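Local coordinates for protein putative aldolase (Bacteroides vulgatus ATCC 8482, PDB 3DXI) that is a putative aldolase whose precise role is not established, with its N-terminal domain folded as a TIM barrel related to the HMGL-like family, at residues K24-Y29 / K66-I71. Residues are numbered along the deposited sequence; the frame is centred on the assembly and turned at random.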
ATOM      1  N   LYS A  24       7.861  28.514  -7.576  1.00 16.94           N
ATOM      2  CA  LYS A  24       8.634  28.008  -6.451  1.00 18.58           C
ATOM      3  C   LYS A  24       8.513  26.488  -6.343  1.00 17.29           C
ATOM      4  O   LYS A  24       9.505  25.792  -6.115  1.00 15.89           O
ATOM      5  CB  LYS A  24       8.195  28.687  -5.153  1.00 21.20           C
ATOM      6  CG  LYS A  24       8.928  30.005  -4.866  1.00 26.24           C
ATOM      7  CD  LYS A  24       8.931  30.950  -6.078  1.00 31.19           C
ATOM      8  CE  LYS A  24       9.456  32.343  -5.708  1.00 33.50           C
ATOM      9  NZ  LYS A  24       9.556  33.267  -6.885  1.00 34.87           N
ATOM     10  N   ILE A  25       7.305  25.964  -6.525  1.00 15.46           N
ATOM     11  CA  ILE A  25       7.125  24.523  -6.448  1.00 15.10           C
ATOM     12  C   ILE A  25       7.732  23.881  -7.697  1.00 13.27           C
ATOM     13  O   ILE A  25       8.423  22.869  -7.615  1.00 13.85           O
ATOM     14  CB  ILE A  25       5.631  24.132  -6.351  1.00 15.22           C
ATOM     15  CG1 ILE A  25       5.035  24.626  -5.028  1.00 19.30           C
ATOM     16  CG2 ILE A  25       5.486  22.627  -6.436  1.00 16.58           C
ATOM     17  CD1 ILE A  25       4.805  26.143  -4.958  1.00 24.31           C
ATOM     18  N   VAL A  26       7.477  24.488  -8.852  1.00 12.21           N
ATOM     19  CA  VAL A  26       7.986  23.970 -10.111  1.00 11.16           C
ATOM     20  C   VAL A  26       9.511  23.884 -10.124  1.00 12.49           C
ATOM     21  O   VAL A  26      10.062  22.867 -10.539  1.00 11.51           O
ATOM     22  CB  VAL A  26       7.489  24.823 -11.302  1.00 10.43           C
ATOM     23  CG1 VAL A  26       8.109  24.328 -12.602  1.00 10.56           C
ATOM     24  CG2 VAL A  26       5.974  24.743 -11.387  1.00  9.48           C
ATOM     25  N   ASP A  27      10.190  24.938  -9.670  1.00 10.83           N
ATOM     26  CA  ASP A  27      11.650  24.928  -9.633  1.00  9.73           C
ATOM     27  C   ASP A  27      12.195  23.915  -8.633  1.00  9.55           C
ATOM     28  O   ASP A  27      13.173  23.222  -8.918  1.00  9.94           O
ATOM     29  CB  ASP A  27      12.204  26.314  -9.298  1.00 11.40           C
ATOM     30  CG  ASP A  27      12.133  27.269 -10.473  1.00 12.79           C
ATOM     31  OD1 ASP A  27      11.916  26.798 -11.606  1.00 12.01           O
ATOM     32  OD2 ASP A  27      12.304  28.488 -10.270  1.00 14.84           O
ATOM     33  N   ALA A  28      11.586  23.851  -7.453  1.00  7.35           N
ATOM     34  CA  ALA A  28      12.018  22.897  -6.440  1.00  7.71           C
ATOM     35  C   ALA A  28      11.888  21.484  -7.027  1.00  7.20           C
ATOM     36  O   ALA A  28      12.795  20.656  -6.899  1.00  5.96           O
ATOM     37  CB  ALA A  28      11.154  23.035  -5.190  1.00  7.02           C
ATOM     38  N   TYR A  29      10.755  21.221  -7.676  1.00  7.17           N
ATOM     39  CA  TYR A  29      10.507  19.919  -8.300  1.00  9.24           C
ATOM     40  C   TYR A  29      11.582  19.598  -9.344  1.00  8.38           C
ATOM     41  O   TYR A  29      12.273  18.590  -9.233  1.00 10.26           O
ATOM     42  CB  TYR A  29       9.121  19.891  -8.966  1.00  8.06           C
ATOM     43  CG  TYR A  29       8.878  18.673  -9.846  1.00 10.18           C
ATOM     44  CD1 TYR A  29       8.654  17.412  -9.289  1.00  8.77           C
ATOM     45  CD2 TYR A  29       8.891  18.784 -11.240  1.00  8.45           C
ATOM     46  CE1 TYR A  29       8.448  16.292 -10.094  1.00 10.27           C
ATOM     47  CE2 TYR A  29       8.685  17.671 -12.056  1.00  9.70           C
ATOM     48  CZ  TYR A  29       8.465  16.429 -11.480  1.00 10.43           C
ATOM     49  OH  TYR A  29       8.250  15.336 -12.283  1.00  8.49           O
ATOM     50  N   LYS A  66      11.025  26.295 -22.034  1.00 10.91           N
ATOM     51  CA  LYS A  66      12.384  26.792 -22.236  1.00 12.35           C
ATOM     52  C   LYS A  66      13.115  26.875 -20.900  1.00 12.55           C
ATOM     53  O   LYS A  66      14.306  26.567 -20.812  1.00 12.18           O
ATOM     54  CB  LYS A  66      12.369  28.179 -22.880  1.00 13.68           C
ATOM     55  CG  LYS A  66      12.026  28.186 -24.351  1.00 17.89           C
ATOM     56  CD  LYS A  66      12.058  29.609 -24.892  1.00 22.81           C
ATOM     57  CE  LYS A  66      11.789  29.636 -26.386  1.00 25.30           C
ATOM     58  NZ  LYS A  66      11.839  31.028 -26.910  1.00 29.70           N
ATOM     59  N   HIS A  67      12.394  27.309 -19.870  1.00 12.12           N
ATOM     60  CA  HIS A  67      12.943  27.427 -18.526  1.00 12.60           C
ATOM     61  C   HIS A  67      13.266  26.041 -17.960  1.00 12.81           C
ATOM     62  O   HIS A  67      14.374  25.792 -17.482  1.00 13.19           O
ATOM     63  CB  HIS A  67      11.932  28.137 -17.620  1.00 13.94           C
ATOM     64  CG  HIS A  67      12.328  28.174 -16.178  1.00 13.02           C
ATOM     65  ND1 HIS A  67      13.484  28.782 -15.740  1.00 14.90           N
ATOM     66  CD2 HIS A  67      11.717  27.683 -15.073  1.00 13.32           C
ATOM     67  CE1 HIS A  67      13.569  28.663 -14.425  1.00 15.35           C
ATOM     68  NE2 HIS A  67      12.510  28.001 -13.997  1.00 12.98           N
ATOM     69  N   LEU A  68      12.294  25.140 -18.018  1.00 12.90           N
ATOM     70  CA  LEU A  68      12.481  23.781 -17.512  1.00 14.21           C
ATOM     71  C   LEU A  68      13.621  23.075 -18.241  1.00 14.16           C
ATOM     72  O   LEU A  68      14.431  22.381 -17.625  1.00 14.61           O
ATOM     73  CB  LEU A  68      11.190  22.971 -17.677  1.00 13.52           C
ATOM     74  CG  LEU A  68       9.935  23.516 -16.984  1.00 14.57           C
ATOM     75  CD1 LEU A  68       8.810  22.499 -17.127  1.00 14.14           C
ATOM     76  CD2 LEU A  68      10.215  23.793 -15.506  1.00 13.73           C
ATOM     77  N   ARG A  69      13.678  23.248 -19.558  1.00 14.70           N
ATOM     78  CA  ARG A  69      14.726  22.620 -20.351  1.00 16.27           C
ATOM     79  C   ARG A  69      16.092  23.199 -19.990  1.00 16.51           C
ATOM     80  O   ARG A  69      17.120  22.524 -20.078  1.00 17.78           O
ATOM     81  CB  ARG A  69      14.456  22.826 -21.841  1.00 16.15           C
ATOM     82  CG  ARG A  69      15.519  22.224 -22.727  1.00 17.84           C
ATOM     83  CD  ARG A  69      15.680  20.741 -22.429  1.00 18.93           C
ATOM     84  NE  ARG A  69      15.289  19.930 -23.574  1.00 23.37           N
ATOM     85  CZ  ARG A  69      15.144  18.606 -23.556  1.00 23.31           C
ATOM     86  NH1 ARG A  69      15.354  17.919 -22.437  1.00 20.36           N
ATOM     87  NH2 ARG A  69      14.795  17.970 -24.668  1.00 22.86           N
ATOM     88  N   ASN A  70      16.086  24.457 -19.572  1.00 17.50           N
ATOM     89  CA  ASN A  70      17.302  25.150 -19.195  1.00 17.92           C
ATOM     90  C   ASN A  70      17.902  24.629 -17.890  1.00 16.39           C
ATOM     91  O   ASN A  70      19.119  24.471 -17.777  1.00 16.57           O
ATOM     92  CB  ASN A  70      17.002  26.641 -19.064  1.00 20.68           C
ATOM     93  CG  ASN A  70      17.976  27.498 -19.827  1.00 24.45           C
ATOM     94  OD1 ASN A  70      18.384  27.156 -20.942  1.00 24.56           O
ATOM     95  ND2 ASN A  70      18.344  28.637 -19.242  1.00 27.31           N
ATOM     96  N   ILE A  71      17.046  24.351 -16.911  1.00 14.13           N
ATOM     97  CA  ILE A  71      17.514  23.886 -15.608  1.00 13.44           C
ATOM     98  C   ILE A  71      17.472  22.381 -15.358  1.00 12.14           C
ATOM     99  O   ILE A  71      18.107  21.904 -14.421  1.00 12.33           O
ATOM    100  CB  ILE A  71      16.753  24.601 -14.462  1.00 15.17           C
ATOM    101  CG1 ILE A  71      15.243  24.423 -14.634  1.00 15.58           C
ATOM    102  CG2 ILE A  71      17.115  26.083 -14.449  1.00 16.01           C
ATOM    103  CD1 ILE A  71      14.419  24.959 -13.472  1.00 18.35           C
TER
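The helical segments holding D27 and H67, 24-29 and 66-71, run in roughly the same direction, 31° apart, with their axes 11.0 Å apart at closest approach. H67 bridges them with its ring: NE2 donates a hydrogen bond to OD1 of D27, 2.7 Å long and nearly straight. The carboxylate oxygen sits at the ring edge, close to the imidazole plane, and is met on its syn side, although the two flat groups are turned 53° against each other. The histidine's first torsion sets CG anti to the backbone N (chi1 173°) and sends the ring across the gap. Histidine suits this exposed position because its ring can span the groove and still offer an N-H, and aspartate suits the partly exposed edge opposite by supplying the acceptor; a positive charge on the ring, if present, would probably be favoured by the aspartate.

In the eight-stranded parallel TIM barrel, helix 23-34 lies between strands 4-7 and 40-45 in the chain, and helix 62-71 between strands 40-45 and 75-81, so the contact joins neighbouring helices of the outer layer. On the buried side of the polar bridge, V26 and L68 cross at about a right angle, with CG1 of V26 3.6 Å from CD2 of L68. The compact valine fits close to its own helix, whereas the longer leucine supplies the extra reach. L68 and I71 also touch I30, one turn beyond V26. I71, whose branched chain carries an apolar end to the rim, brings CD1 to within 3.6 Å of OD1 of D27, while its carbonyl O accepts a hydrogen bond from ND2 of N34.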